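Paenibacillus xanthan lyase (Paenibacillus, PDB 6F2P) probably cleaves the polysaccharide xanthan by an eliminative lyase reaction, as a multidomain, calcium-binding enzyme of polysaccharide lyase family 8. Local coordinates at residues K332-A337 with I344-L349. Residues are numbered along the deposited sequence; the frame is centred on the assembly and turned at random.
Sequences KTFLKA and IAANQL. With CA (calcium ion), chain E.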
loop_
_atom_site.group_PDB
_atom_site.type_symbol
_atom_site.label_atom_id
_atom_site.label_comp_id
_atom_site.label_asym_id
_atom_site.label_seq_id
_atom_site.Cartn_x
_atom_site.Cartn_y
_atom_site.Cartn_z
ATOM N N LYS A 332 -18.313 -28.764 11.278
ATOM C CA LYS A 332 -19.201 -28.569 10.126
ATOM C C LYS A 332 -19.854 -27.181 10.011
ATOM O O LYS A 332 -21.031 -27.060 9.643
ATOM C CB LYS A 332 -20.260 -29.678 10.083
ATOM C CG LYS A 332 -19.649 -31.066 9.936
ATOM C CD LYS A 332 -20.702 -32.149 9.850
ATOM C CE LYS A 332 -20.058 -33.483 9.522
ATOM N NZ LYS A 332 -21.063 -34.572 9.449
ATOM N N THR A 333 -19.081 -26.145 10.324
ATOM C CA THR A 333 -19.506 -24.767 10.114
ATOM C C THR A 333 -20.094 -24.589 8.717
ATOM O O THR A 333 -21.213 -24.099 8.576
ATOM C CB THR A 333 -18.334 -23.775 10.302
ATOM O OG1 THR A 333 -17.774 -23.934 11.609
ATOM C CG2 THR A 333 -18.812 -22.342 10.132
ATOM N N PHE A 334 -19.342 -25.004 7.696
ATOM C CA PHE A 334 -19.801 -24.898 6.312
ATOM C C PHE A 334 -21.045 -25.752 6.017
ATOM O O PHE A 334 -22.069 -25.221 5.565
ATOM C CB PHE A 334 -18.679 -25.244 5.322
ATOM C CG PHE A 334 -19.088 -25.123 3.869
ATOM C CD1 PHE A 334 -19.003 -23.912 3.212
ATOM C CD2 PHE A 334 -19.562 -26.217 3.171
ATOM C CE1 PHE A 334 -19.383 -23.801 1.890
ATOM C CE2 PHE A 334 -19.948 -26.106 1.856
ATOM C CZ PHE A 334 -19.854 -24.904 1.214
ATOM N N LEU A 335 -20.953 -27.062 6.263
ATOM C CA LEU A 335 -22.038 -28.000 5.926
ATOM C C LEU A 335 -23.365 -27.672 6.600
ATOM O O LEU A 335 -24.433 -27.892 6.025
ATOM C CB LEU A 335 -21.636 -29.452 6.209
ATOM C CG LEU A 335 -20.553 -29.971 5.259
ATOM C CD1 LEU A 335 -19.948 -31.264 5.754
ATOM C CD2 LEU A 335 -21.105 -30.151 3.853
ATOM N N LYS A 336 -23.299 -27.124 7.807
ATOM C CA LYS A 336 -24.514 -26.785 8.543
ATOM C C LYS A 336 -25.100 -25.442 8.125
ATOM O O LYS A 336 -26.174 -25.059 8.590
ATOM C CB LYS A 336 -24.240 -26.768 10.044
ATOM C CG LYS A 336 -24.010 -28.134 10.651
ATOM C CD LYS A 336 -23.198 -28.016 11.923
ATOM C CE LYS A 336 -23.354 -29.244 12.788
ATOM N NZ LYS A 336 -24.729 -29.319 13.361
ATOM N N ALA A 337 -24.401 -24.725 7.252
ATOM C CA ALA A 337 -24.826 -23.370 6.902
ATOM C C ALA A 337 -25.363 -23.224 5.479
ATOM O O ALA A 337 -26.206 -22.380 5.227
ATOM C CB ALA A 337 -23.695 -22.380 7.143
ATOM N N ILE A 344 -23.948 -31.128 -1.269
ATOM C CA ILE A 344 -23.634 -32.161 -2.235
ATOM C C ILE A 344 -22.277 -31.895 -2.866
ATOM O O ILE A 344 -21.408 -32.773 -2.871
ATOM C CB ILE A 344 -24.712 -32.238 -3.309
ATOM C CG1 ILE A 344 -26.045 -32.644 -2.672
ATOM C CG2 ILE A 344 -24.311 -33.222 -4.387
ATOM C CD1 ILE A 344 -27.228 -32.472 -3.590
ATOM N N ALA A 345 -22.092 -30.679 -3.372
ATOM C CA ALA A 345 -20.821 -30.279 -3.978
ATOM C C ALA A 345 -19.669 -30.416 -2.992
ATOM O O ALA A 345 -18.625 -30.959 -3.329
ATOM C CB ALA A 345 -20.895 -28.861 -4.501
ATOM N N ALA A 346 -19.868 -29.934 -1.771
ATOM C CA ALA A 346 -18.824 -29.969 -0.752
ATOM C C ALA A 346 -18.448 -31.391 -0.390
ATOM O O ALA A 346 -17.273 -31.716 -0.296
ATOM C CB ALA A 346 -19.270 -29.215 0.494
ATOM N N ASN A 347 -19.449 -32.237 -0.173
ATOM C CA ASN A 347 -19.188 -33.616 0.226
ATOM C C ASN A 347 -18.550 -34.433 -0.894
ATOM O O ASN A 347 -17.642 -35.231 -0.652
ATOM C CB ASN A 347 -20.463 -34.290 0.747
ATOM C CG ASN A 347 -20.681 -34.058 2.238
ATOM O OD1 ASN A 347 -19.726 -33.884 3.001
ATOM N ND2 ASN A 347 -21.938 -34.063 2.661
ATOM N N GLN A 348 -19.021 -34.224 -2.118
ATOM C CA GLN A 348 -18.470 -34.920 -3.271
ATOM C C GLN A 348 -16.978 -34.631 -3.339
ATOM O O GLN A 348 -16.155 -35.513 -3.598
ATOM C CB GLN A 348 -19.169 -34.442 -4.545
ATOM C CG GLN A 348 -18.910 -35.294 -5.771
ATOM C CD GLN A 348 -17.571 -35.002 -6.427
ATOM O OE1 GLN A 348 -17.013 -35.851 -7.125
ATOM N NE2 GLN A 348 -17.052 -33.798 -6.212
ATOM N N LEU A 349 -16.646 -33.377 -3.076
ATOM C CA LEU A 349 -15.281 -32.891 -3.091
ATOM C C LEU A 349 -14.386 -33.525 -2.018
ATOM O O LEU A 349 -13.256 -33.901 -2.303
ATOM C CB LEU A 349 -15.303 -31.375 -2.935
ATOM C CG LEU A 349 -13.982 -30.640 -2.831
ATOM C CD1 LEU A 349 -13.155 -30.936 -4.057
ATOM C CD2 LEU A 349 -14.279 -29.172 -2.712
HETATM CA CA CA E . -15.621 -24.575 12.219
HETATM O O HOH W 1 -14.856 -23.098 10.521
HETATM O O HOH W 2 -15.624 -22.900 14.407
HETATM O O HOH W 3 -13.521 -25.723 12.017
#
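At the last helix-to-helix connection of the alpha-helical part of this family 8 lyase, Phe334 and Leu335 in the calcium-binding turn 332-337 close over Ala346 and Asn347 of helix 340-351. The methyl of Ala346 is the common point: Phe334 CE2 lies 3.5 Å from Ala346 CB, an oblique approach to the ring, and Leu335 CD2 reaches Ala346 CB at 3.9 Å. Phe334 holds CG anti to its backbone N (chi1 -179°), which extends the ring from the turn toward the helix. Leu326 touches both Phe334 and Ala346, while Val297 and Ile304 of helix 292-307 also pack against the ring, so the aromatic group is buried among three helices.

Leu335 takes a different rotation, with CG anti to its carbonyl carbon (chi1 -69°). Its CD2 lies against the alanine methyl and also borders the amide of Asn347, while Leu335 CD1 makes the nearer approach to Asn347 OD1, at 3.8 Å, the leucine and amide side chains crossing at a slant. This is a van der Waals approach; no hydrogen bond joins the two segments. The amide nitrogen of Asn347 instead makes a weak hydrogen bond to Asp27, and Asp29 of helix 28-46 touches both Leu335 and Asn347 and forms a salt bridge with Lys332.

The neighbouring Thr333 turns to the metal, its OG1 binding calcium at 2.3 Å beside three waters, with Asp329 and Asp331 also coordinating the ion. Asp329 also accepts a hydrogen bond from Phe334 N, tying the metal ligand to the backbone of the packing turn. Within the turn, Lys336 N bonds to Lys332 O at 2.9 Å. The D-x-D-x-T spacing of the three ligands resembles the start of an EF-hand-like calcium loop, here without a claim to the full motif, set in a connection between two helices.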